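Long-range contacts in hydroxymethyldihydropterin pyrophosphokinase-dihydropteroate synthase, putative (Plasmodium vivax, PDB 5Z79), which catalyses two successive steps of folate biosynthesis, pyrophosphorylation of 6-hydroxymethyl-7,8-dihydropterin and condensation of the resulting diphosphate with 4-aminobenzoate, in one bifunctional chain: residues 55-60 with 270-275; 17-22 with 33-38. All blocks are in the same frame, centred on the assembly; numbering follows the deposited sequence.

Both contacts belong to the HPPK part of the chain, and they follow one another in sequence without nesting or crossing. Contact 2 comes first and is short: strand 13-21 leads into helix 27-42, which doubles back and packs on the strand, closing a loop of ten residues. The chain then enters strand 43-54, and the loop after it supplies the first half of contact 1. Its partner arrives 210 residues later, at the start of helix 273-282, bringing two distant parts of the chain together at the pterin. The contacts meet through strand 13-21: L17 and F19 face helix 27-42, while N18 OD1 lies 4.0 Å from I275 CG1 of the pterin-side helix.

Contact 1: 55-60 with 270-275; sequences VPEYIV and KYRYSI. With PE0 (pterine), chain K; APC (diphosphomethylphosphonic acid adenosyl ester), chain H.
The carboxylate of E57 reaches across to the first turn of helix 273-282, which R272 precedes as the N-cap residue, and is gripped there by both oxygens. OE2 accepts the backbone N-H of Y273 at 2.7 Å through its syn lone pair. OE1 takes two donors from S274: OG at 2.8 Å, nearly along the C-O axis, and N at 3.2 Å, in an almost straight bond (175°) lying 22° out of the carboxylate plane on the syn side. S274 OG is also 3.0 Å from pterine N6, linking E57 to the ligand, and E57 N makes a weak bond to pterine N1. OE1 packs on CB and CG of R272, whose extended chain carries NE toward the pterine. Pterine N3 sits 3.1 Å over one face of the R272 guanidinium, offset toward its rim, and R272 NH1 donates to O3G of the nucleotide analogue at 2.6 Å. Beyond this polar core the contact thins: at its more exposed end, V60 CG1 lies 3.7 Å from Y271 CB, the two side chains crossing at about a right angle. R272 thus joins the pterin pocket to the terminal phosphate, consistent with positioning the pterin and the nucleotide for pyrophosphoryl transfer.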
ATOM      1  N   VAL A  55     -24.694  -2.272  16.362  1.00 35.93           N
ATOM      2  CA  VAL A  55     -25.056  -3.527  17.011  1.00 37.29           C
ATOM      3  C   VAL A  55     -26.085  -3.299  18.075  1.00 37.56           C
ATOM      4  O   VAL A  55     -25.865  -2.488  18.969  1.00 37.51           O
ATOM      5  CB  VAL A  55     -23.890  -4.226  17.681  1.00 38.55           C
ATOM      6  CG1 VAL A  55     -24.401  -5.214  18.739  1.00 40.04           C
ATOM      7  CG2 VAL A  55     -23.086  -4.912  16.600  1.00 38.70           C
ATOM      8  N   PRO A  56     -27.193  -4.047  18.007  1.00 38.01           N
ATOM      9  CA  PRO A  56     -28.301  -3.813  18.916  1.00 38.24           C
ATOM     10  C   PRO A  56     -27.897  -3.706  20.379  1.00 39.18           C
ATOM     11  O   PRO A  56     -27.009  -4.440  20.869  1.00 40.31           O
ATOM     12  CB  PRO A  56     -29.218  -5.018  18.680  1.00 39.10           C
ATOM     13  CG  PRO A  56     -28.951  -5.439  17.262  1.00 38.68           C
ATOM     14  CD  PRO A  56     -27.533  -5.023  16.949  1.00 38.23           C
ATOM     15  N   GLU A  57     -28.549  -2.736  21.024  1.00 38.73           N
ATOM     16  CA  GLU A  57     -28.405  -2.451  22.449  1.00 39.59           C
ATOM     17  C   GLU A  57     -29.747  -2.720  23.102  1.00 40.15           C
ATOM     18  O   GLU A  57     -30.703  -1.969  22.949  1.00 39.35           O
ATOM     19  CB  GLU A  57     -27.962  -1.002  22.706  1.00 38.74           C
ATOM     20  CG  GLU A  57     -26.459  -0.764  22.500  1.00 38.68           C
ATOM     21  CD  GLU A  57     -26.097   0.724  22.342  1.00 37.61           C
ATOM     22  OE1 GLU A  57     -26.718   1.445  21.475  1.00 36.36           O
ATOM     23  OE2 GLU A  57     -25.168   1.151  23.109  1.00 38.18           O
ATOM     24  N   TYR A  58     -29.794  -3.841  23.795  1.00 41.66           N
ATOM     25  CA  TYR A  58     -30.961  -4.257  24.511  1.00 42.50           C
ATOM     26  C   TYR A  58     -30.796  -3.974  26.007  1.00 43.56           C
ATOM     27  O   TYR A  58     -31.748  -3.512  26.659  1.00 43.66           O
ATOM     28  CB  TYR A  58     -31.133  -5.759  24.285  1.00 43.70           C
ATOM     29  CG  TYR A  58     -31.226  -6.161  22.830  1.00 42.94           C
ATOM     30  CD1 TYR A  58     -32.043  -5.436  21.933  1.00 41.53           C
ATOM     31  CD2 TYR A  58     -30.532  -7.282  22.348  1.00 43.76           C
ATOM     32  CE1 TYR A  58     -32.144  -5.806  20.591  1.00 40.96           C
ATOM     33  CE2 TYR A  58     -30.627  -7.681  21.007  1.00 43.21           C
ATOM     34  CZ  TYR A  58     -31.426  -6.945  20.123  1.00 41.81           C
ATOM     35  OH  TYR A  58     -31.508  -7.328  18.776  1.00 41.36           O
ATOM     36  N   ILE A  59     -29.592  -4.272  26.535  1.00 44.46           N
ATOM     37  CA  ILE A  59     -29.271  -4.181  27.986  1.00 45.83           C
ATOM     38  C   ILE A  59     -28.325  -2.995  28.380  1.00 45.39           C
ATOM     39  O   ILE A  59     -27.206  -2.853  27.856  1.00 44.99           O
ATOM     40  CB  ILE A  59     -28.759  -5.566  28.540  1.00 47.77           C
ATOM     41  N   VAL A  60     -28.826  -2.168  29.313  1.00 45.58           N
ATOM     42  CA  VAL A  60     -28.109  -1.062  29.953  1.00 45.58           C
ATOM     43  C   VAL A  60     -28.092  -1.297  31.487  1.00 47.47           C
ATOM     44  O   VAL A  60     -27.053  -1.284  32.175  1.00 48.55           O
ATOM     45  CB  VAL A  60     -28.864   0.263  29.679  1.00 44.18           C
ATOM     46  CG1 VAL A  60     -28.091   1.440  30.280  1.00 44.26           C
ATOM     47  CG2 VAL A  60     -29.156   0.452  28.183  1.00 42.46           C
ATOM     48  N   LYS A 270     -28.811   9.017  26.760  1.00 37.34           N
ATOM     49  CA  LYS A 270     -27.413   9.040  27.200  1.00 38.04           C
ATOM     50  C   LYS A 270     -26.861   7.649  27.455  1.00 38.78           C
ATOM     51  O   LYS A 270     -25.703   7.513  27.817  1.00 39.49           O
ATOM     52  CB  LYS A 270     -27.229   9.988  28.406  1.00 39.11           C
ATOM     53  CG  LYS A 270     -27.230   9.371  29.798  1.00 40.70           C
ATOM     54  CD  LYS A 270     -27.422  10.461  30.861  1.00 41.63           C
ATOM     55  CE  LYS A 270     -26.750  10.196  32.198  1.00 43.42           C
ATOM     56  NZ  LYS A 270     -27.321  11.152  33.194  1.00 44.32           N
ATOM     57  N   TYR A 271     -27.673   6.622  27.235  1.00 38.71           N
ATOM     58  CA  TYR A 271     -27.263   5.255  27.533  1.00 39.61           C
ATOM     59  C   TYR A 271     -27.049   4.325  26.314  1.00 38.88           C
ATOM     60  O   TYR A 271     -26.577   3.204  26.484  1.00 39.71           O
ATOM     61  CB  TYR A 271     -28.286   4.614  28.452  1.00 40.59           C
ATOM     62  CG  TYR A 271     -28.565   5.358  29.735  1.00 41.56           C
ATOM     63  CD1 TYR A 271     -27.633   5.406  30.748  1.00 42.87           C
ATOM     64  CD2 TYR A 271     -29.783   5.968  29.948  1.00 41.31           C
ATOM     65  CE1 TYR A 271     -27.897   6.056  31.934  1.00 43.91           C
ATOM     66  CE2 TYR A 271     -30.062   6.619  31.133  1.00 42.31           C
ATOM     67  CZ  TYR A 271     -29.114   6.665  32.122  1.00 43.61           C
ATOM     68  OH  TYR A 271     -29.393   7.316  33.302  1.00 44.74           O
ATOM     69  N   ARG A 272     -27.404   4.757  25.106  1.00 37.50           N
ATOM     70  CA  ARG A 272     -27.101   3.998  23.882  1.00 36.83           C
ATOM     71  C   ARG A 272     -25.987   4.600  23.062  1.00 36.10           C
ATOM     72  O   ARG A 272     -25.994   5.765  22.716  1.00 35.32           O
ATOM     73  CB  ARG A 272     -28.308   3.921  22.974  1.00 35.91           C
ATOM     74  CG  ARG A 272     -29.214   2.787  23.322  1.00 36.65           C
ATOM     75  CD  ARG A 272     -30.495   2.844  22.530  1.00 35.87           C
ATOM     76  NE  ARG A 272     -31.417   1.851  23.067  1.00 36.78           N
ATOM     77  CZ  ARG A 272     -32.736   1.838  22.876  1.00 36.60           C
ATOM     78  NH1 ARG A 272     -33.338   2.777  22.129  1.00 35.53           N
ATOM     79  NH2 ARG A 272     -33.459   0.863  23.443  1.00 37.63           N
ATOM     80  N   TYR A 273     -25.025   3.786  22.707  1.00 36.41           N
ATOM     81  CA  TYR A 273     -23.974   4.253  21.867  1.00 35.77           C
ATOM     82  C   TYR A 273     -24.649   4.786  20.609  1.00 34.38           C
ATOM     83  O   TYR A 273     -24.420   5.924  20.235  1.00 33.69           O
ATOM     84  CB  TYR A 273     -22.958   3.131  21.606  1.00 36.41           C
ATOM     85  CG  TYR A 273     -21.756   3.562  20.798  1.00 35.92           C
ATOM     86  CD1 TYR A 273     -20.832   4.483  21.295  1.00 36.20           C
ATOM     87  CD2 TYR A 273     -21.555   3.065  19.532  1.00 35.28           C
ATOM     88  CE1 TYR A 273     -19.732   4.885  20.549  1.00 35.83           C
ATOM     89  CE2 TYR A 273     -20.467   3.464  18.763  1.00 34.87           C
ATOM     90  CZ  TYR A 273     -19.553   4.372  19.267  1.00 35.13           C
ATOM     91  OH  TYR A 273     -18.481   4.733  18.453  1.00 34.79           O
ATOM     92  N   SER A 274     -25.547   4.011  20.012  1.00 34.11           N
ATOM     93  CA  SER A 274     -26.090   4.348  18.708  1.00 32.96           C
ATOM     94  C   SER A 274     -26.676   5.744  18.670  1.00 32.24           C
ATOM     95  O   SER A 274     -26.532   6.459  17.695  1.00 31.39           O
ATOM     96  CB  SER A 274     -27.144   3.345  18.317  1.00 33.04           C
ATOM     97  OG  SER A 274     -27.881   3.008  19.453  1.00 33.85           O
ATOM     98  N   ILE A 275     -27.349   6.134  19.732  1.00 32.70           N
ATOM     99  CA  ILE A 275     -27.837   7.497  19.839  1.00 32.25           C
ATOM    100  C   ILE A 275     -26.703   8.467  20.098  1.00 32.32           C
ATOM    101  O   ILE A 275     -26.623   9.482  19.419  1.00 31.64           O
ATOM    102  CB  ILE A 275     -28.825   7.696  20.972  1.00 32.86           C
ATOM    103  CG1 ILE A 275     -30.051   6.830  20.755  1.00 32.88           C
ATOM    104  CG2 ILE A 275     -29.194   9.158  21.050  1.00 32.51           C
ATOM    105  CD1 ILE A 275     -30.761   6.522  22.043  1.00 33.86           C
TER
HETATM  106  C1  PE0 K1105     -32.667   0.318  18.698  0.75 41.98           C
HETATM  107  C4  PE0 K1105     -31.976   0.831  17.526  0.75 44.48           C
HETATM  108  O4  PE0 K1105     -32.581   1.280  16.546  0.75 45.26           O
HETATM  109  N2  PE0 K1105     -30.655   0.754  17.527  0.75 45.57           N
HETATM  110  C3  PE0 K1105     -29.960   0.248  18.544  0.75 44.24           C
HETATM  111  N6  PE0 K1105     -28.626   0.242  18.440  0.75 40.09           N
HETATM  112  N1  PE0 K1105     -30.545  -0.219  19.649  0.75 36.68           N
HETATM  113  C2  PE0 K1105     -31.859  -0.219  19.755  0.75 39.63           C
HETATM  114  N3  PE0 K1105     -32.457  -0.694  20.822  0.75 50.89           N
HETATM  115  C6  PE0 K1105     -33.779  -0.685  20.932  0.75 51.37           C
HETATM  116  C5  PE0 K1105     -34.554  -0.190  19.921  0.75 42.63           C
HETATM  117  N4  PE0 K1105     -33.981   0.293  18.829  0.75 47.47           N
HETATM  118  PG  APC H1102     -36.949   2.884  21.355  0.79 89.47           P
HETATM  119  O1G APC H1102     -36.302   2.754  19.992  0.79 71.36           O
HETATM  120  O2G APC H1102     -37.974   3.993  21.412  0.79 92.01           O
HETATM  121  O3G APC H1102     -35.941   2.954  22.481  0.79 73.60           O
HETATM  122  PB  APC H1102     -39.095   0.938  20.915  0.79 85.98           P
HETATM  123  O1B APC H1102     -39.090  -0.564  21.004  0.79109.88           O
HETATM  124  O2B APC H1102     -39.169   1.500  19.526  0.79 96.86           O
HETATM  125  O3B APC H1102     -37.780   1.522  21.602  0.79 94.32           O
HETATM  126  PA  APC H1102     -41.701   2.544  20.960  0.79 78.06           P
HETATM  127  O1A APC H1102     -42.236   1.661  19.866  0.79 67.00           O
HETATM  128  O2A APC H1102     -41.098   3.850  20.511  0.79 62.69           O
HETATM  129  C3A APC H1102     -40.464   1.608  21.918  0.79 79.29           C
HETATM  130  O5' APC H1102     -42.907   2.862  21.959  0.79 84.39           O
HETATM  131  C5' APC H1102     -43.015   2.393  23.329  0.79 68.96           C
HETATM  132  C4' APC H1102     -43.421   3.543  24.217  0.79 56.91           C
HETATM  133  O4' APC H1102     -42.443   4.603  24.082  0.79 51.80           O
HETATM  134  C3' APC H1102     -44.787   4.185  23.922  0.79 49.90           C
HETATM  135  O3' APC H1102     -45.618   4.113  25.067  0.79 43.83           O
HETATM  136  C2' APC H1102     -44.467   5.635  23.530  0.79 45.75           C
HETATM  137  O2' APC H1102     -45.341   6.591  24.087  0.79 45.24           O
HETATM  138  C1' APC H1102     -43.086   5.850  24.132  0.79 36.43           C
HETATM  139  N9  APC H1102     -42.274   6.818  23.403  0.79 32.11           N
HETATM  140  C8  APC H1102     -41.916   6.802  22.076  0.79 36.23           C
HETATM  141  N7  APC H1102     -41.156   7.816  21.724  0.79 25.01           N
HETATM  142  C5  APC H1102     -40.996   8.542  22.896  0.79 22.29           C
HETATM  143  C6  APC H1102     -40.293   9.727  23.194  0.79 19.86           C
HETATM  144  N6  APC H1102     -39.583  10.416  22.308  0.79 17.09           N
HETATM  145  N1  APC H1102     -40.337  10.173  24.470  0.79 19.98           N
HETATM  146  C2  APC H1102     -41.048   9.470  25.363  0.79 22.49           C
HETATM  147  N3  APC H1102     -41.747   8.352  25.205  0.79 20.24           N
HETATM  148  C4  APC H1102     -41.680   7.933  23.934  0.79 25.11           C

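Contact 2: 17-22 with 33-38; sequences LNFGTN and TALYLT
F19 and T38 are brought together by matching first torsions: in F19, CG stands anti to the carbonyl carbon (chi1 -66°), and in T38 it is OG1 that takes this position (chi1 -59°), leaving CG2 anti to the backbone N. The two side chains reach toward each other tip to tip, with T38 OG1 at the edge of the phenyl ring, in its plane, 3.6 Å from F19 CE2. The carbonyl oxygen of A34 lies at the same edge, also 3.6 Å from F19 CE2, so the ring rim meets two adjacent oxygens, from residues one helical turn apart. Apolar groups pack about the ring as well. A34 CB touches F19 CE2 at 3.8 Å, while L35 CD2 lies over one face of the ring, 4.1 Å from F19 CZ, its side chain crossing that of F19 at a slant. Toward the start of the strand segment, L17 CD1 meets T38 CG2 tip to tip at 3.6 Å. The axes of 17-21 and 33-38 come within 10.4 Å, their directions 149° apart, as the helix turns back over the strand. This is helix-on-sheet packing against an antiparallel sheet: L17 and F19 project from the sheet toward helix 27-42. Strands 160-169 and 207-213 flank strand 13-21, with I208 beside F19 and I210 beside L17, and helix 174-188 packs against A34 through M188.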
ATOM      1  N   LEU A  17     -34.681  14.265  16.705  1.00 29.55           N
ATOM      2  CA  LEU A  17     -35.419  13.065  16.509  1.00 29.55           C
ATOM      3  C   LEU A  17     -34.445  12.003  16.158  1.00 29.30           C
ATOM      4  O   LEU A  17     -33.352  12.299  15.677  1.00 28.95           O
ATOM      5  CB  LEU A  17     -36.384  13.248  15.346  1.00 29.21           C
ATOM      6  CG  LEU A  17     -37.272  14.465  15.431  1.00 29.45           C
ATOM      7  CD1 LEU A  17     -38.028  14.590  14.149  1.00 29.17           C
ATOM      8  CD2 LEU A  17     -38.218  14.275  16.570  1.00 30.13           C
ATOM      9  N   ASN A  18     -34.852  10.763  16.373  1.00 29.58           N
ATOM     10  CA  ASN A  18     -34.008   9.627  16.099  1.00 29.54           C
ATOM     11  C   ASN A  18     -34.749   8.627  15.283  1.00 29.49           C
ATOM     12  O   ASN A  18     -35.759   8.101  15.717  1.00 29.97           O
ATOM     13  CB  ASN A  18     -33.614   8.959  17.401  1.00 30.28           C
ATOM     14  CG  ASN A  18     -32.672   7.797  17.186  1.00 30.40           C
ATOM     15  OD1 ASN A  18     -31.448   7.960  17.164  1.00 30.71           O
ATOM     16  ND2 ASN A  18     -33.245   6.598  17.074  1.00 30.24           N
ATOM     17  N   PHE A  19     -34.210   8.324  14.116  1.00 29.03           N
ATOM     18  CA  PHE A  19     -34.826   7.379  13.173  1.00 29.06           C
ATOM     19  C   PHE A  19     -34.115   6.042  13.237  1.00 29.42           C
ATOM     20  O   PHE A  19     -32.894   6.019  13.295  1.00 29.30           O
ATOM     21  CB  PHE A  19     -34.696   7.911  11.765  1.00 28.45           C
ATOM     22  CG  PHE A  19     -35.465   9.158  11.538  1.00 28.23           C
ATOM     23  CD1 PHE A  19     -35.002  10.349  12.004  1.00 28.04           C
ATOM     24  CD2 PHE A  19     -36.633   9.133  10.852  1.00 28.34           C
ATOM     25  CE1 PHE A  19     -35.677  11.504  11.802  1.00 27.98           C
ATOM     26  CE2 PHE A  19     -37.329  10.281  10.635  1.00 28.26           C
ATOM     27  CZ  PHE A  19     -36.846  11.475  11.120  1.00 28.08           C
ATOM     28  N   GLY A  20     -34.854   4.944  13.215  1.00 29.97           N
ATOM     29  CA  GLY A  20     -34.228   3.649  13.301  1.00 30.50           C
ATOM     30  C   GLY A  20     -34.957   2.606  12.515  1.00 30.91           C
ATOM     31  O   GLY A  20     -36.154   2.485  12.648  1.00 31.25           O
ATOM     32  N   THR A  21     -34.212   1.853  11.706  1.00 30.97           N
ATOM     33  CA  THR A  21     -34.743   0.715  10.950  1.00 31.57           C
ATOM     34  C   THR A  21     -33.813  -0.517  11.022  1.00 32.25           C
ATOM     35  O   THR A  21     -32.613  -0.394  11.310  1.00 32.08           O
ATOM     36  CB  THR A  21     -35.059   1.113   9.493  1.00 31.07           C
ATOM     37  OG1 THR A  21     -35.575  -0.005   8.792  1.00 31.80           O
ATOM     38  CG2 THR A  21     -33.840   1.570   8.765  1.00 30.42           C
ATOM     39  N   ASN A  22     -34.405  -1.695  10.794  1.00 33.16           N
ATOM     40  CA  ASN A  22     -33.691  -2.996  10.681  1.00 34.05           C
ATOM     41  C   ASN A  22     -33.464  -3.494   9.260  1.00 34.13           C
ATOM     42  O   ASN A  22     -32.695  -4.434   9.083  1.00 34.81           O
ATOM     43  CB  ASN A  22     -34.464  -4.108  11.395  1.00 35.32           C
ATOM     44  CG  ASN A  22     -34.418  -3.974  12.905  1.00 35.64           C
ATOM     45  OD1 ASN A  22     -35.454  -3.924  13.553  1.00 35.98           O
ATOM     46  ND2 ASN A  22     -33.216  -3.925  13.478  1.00 35.63           N
ATOM     47  N   THR A  33     -38.012   8.146   3.015  1.00 28.62           N
ATOM     48  CA  THR A  33     -39.460   8.353   3.136  1.00 29.13           C
ATOM     49  C   THR A  33     -39.842   9.003   4.511  1.00 29.00           C
ATOM     50  O   THR A  33     -40.662   9.907   4.564  1.00 29.17           O
ATOM     51  CB  THR A  33     -40.277   7.069   2.869  1.00 29.90           C
ATOM     52  OG1 THR A  33     -40.268   6.743   1.456  1.00 30.25           O
ATOM     53  CG2 THR A  33     -41.741   7.247   3.354  1.00 30.46           C
ATOM     54  N   ALA A  34     -39.234   8.551   5.611  1.00 28.80           N
ATOM     55  CA  ALA A  34     -39.578   9.030   6.958  1.00 28.83           C
ATOM     56  C   ALA A  34     -39.118  10.452   7.215  1.00 28.40           C
ATOM     57  O   ALA A  34     -39.714  11.139   8.016  1.00 28.57           O
ATOM     58  CB  ALA A  34     -39.027   8.098   8.017  1.00 28.90           C
ATOM     59  N   LEU A  35     -38.056  10.878   6.535  1.00 27.94           N
ATOM     60  CA  LEU A  35     -37.547  12.256   6.636  1.00 27.64           C
ATOM     61  C   LEU A  35     -38.447  13.201   5.885  1.00 27.91           C
ATOM     62  O   LEU A  35     -38.514  14.360   6.229  1.00 27.95           O
ATOM     63  CB  LEU A  35     -36.155  12.413   6.002  1.00 27.18           C
ATOM     64  CG  LEU A  35     -34.879  11.898   6.665  1.00 26.90           C
ATOM     65  CD1 LEU A  35     -33.653  12.054   5.790  1.00 26.56           C
ATOM     66  CD2 LEU A  35     -34.621  12.656   7.932  1.00 26.92           C
ATOM     67  N   TYR A  36     -39.077  12.715   4.819  1.00 28.19           N
ATOM     68  CA  TYR A  36     -39.951  13.523   3.976  1.00 28.60           C
ATOM     69  C   TYR A  36     -41.196  13.816   4.713  1.00 29.10           C
ATOM     70  O   TYR A  36     -41.552  14.961   4.831  1.00 29.31           O
ATOM     71  CB  TYR A  36     -40.330  12.779   2.703  1.00 28.94           C
ATOM     72  CG  TYR A  36     -41.390  13.454   1.868  1.00 29.59           C
ATOM     73  CD1 TYR A  36     -41.187  14.734   1.356  1.00 29.64           C
ATOM     74  CD2 TYR A  36     -42.585  12.789   1.544  1.00 30.29           C
ATOM     75  CE1 TYR A  36     -42.142  15.337   0.567  1.00 30.38           C
ATOM     76  CE2 TYR A  36     -43.559  13.401   0.769  1.00 31.02           C
ATOM     77  CZ  TYR A  36     -43.336  14.675   0.282  1.00 31.07           C
ATOM     78  OH  TYR A  36     -44.294  15.313  -0.508  1.00 31.94           O
ATOM     79  N   LEU A  37     -41.871  12.791   5.206  1.00 29.38           N
ATOM     80  CA  LEU A  37     -43.089  13.011   5.976  1.00 29.93           C
ATOM     81  C   LEU A  37     -42.856  13.879   7.191  1.00 29.79           C
ATOM     82  O   LEU A  37     -43.657  14.700   7.513  1.00 30.22           O
ATOM     83  CB  LEU A  37     -43.657  11.699   6.440  1.00 30.27           C
ATOM     84  CG  LEU A  37     -43.961  10.831   5.239  1.00 30.61           C
ATOM     85  CD1 LEU A  37     -44.264   9.431   5.736  1.00 30.96           C
ATOM     86  CD2 LEU A  37     -45.101  11.391   4.395  1.00 31.28           C
ATOM     87  N   THR A  38     -41.742  13.662   7.858  1.00 29.27           N
ATOM     88  CA  THR A  38     -41.342  14.382   9.051  1.00 29.20           C
ATOM     89  C   THR A  38     -41.141  15.847   8.735  1.00 29.22           C
ATOM     90  O   THR A  38     -41.616  16.664   9.501  1.00 29.61           O
ATOM     91  CB  THR A  38     -40.017  13.812   9.644  1.00 28.72           C
ATOM     92  OG1 THR A  38     -40.164  12.432   9.972  1.00 28.84           O
ATOM     93  CG2 THR A  38     -39.612  14.527  10.893  1.00 28.80           C
TER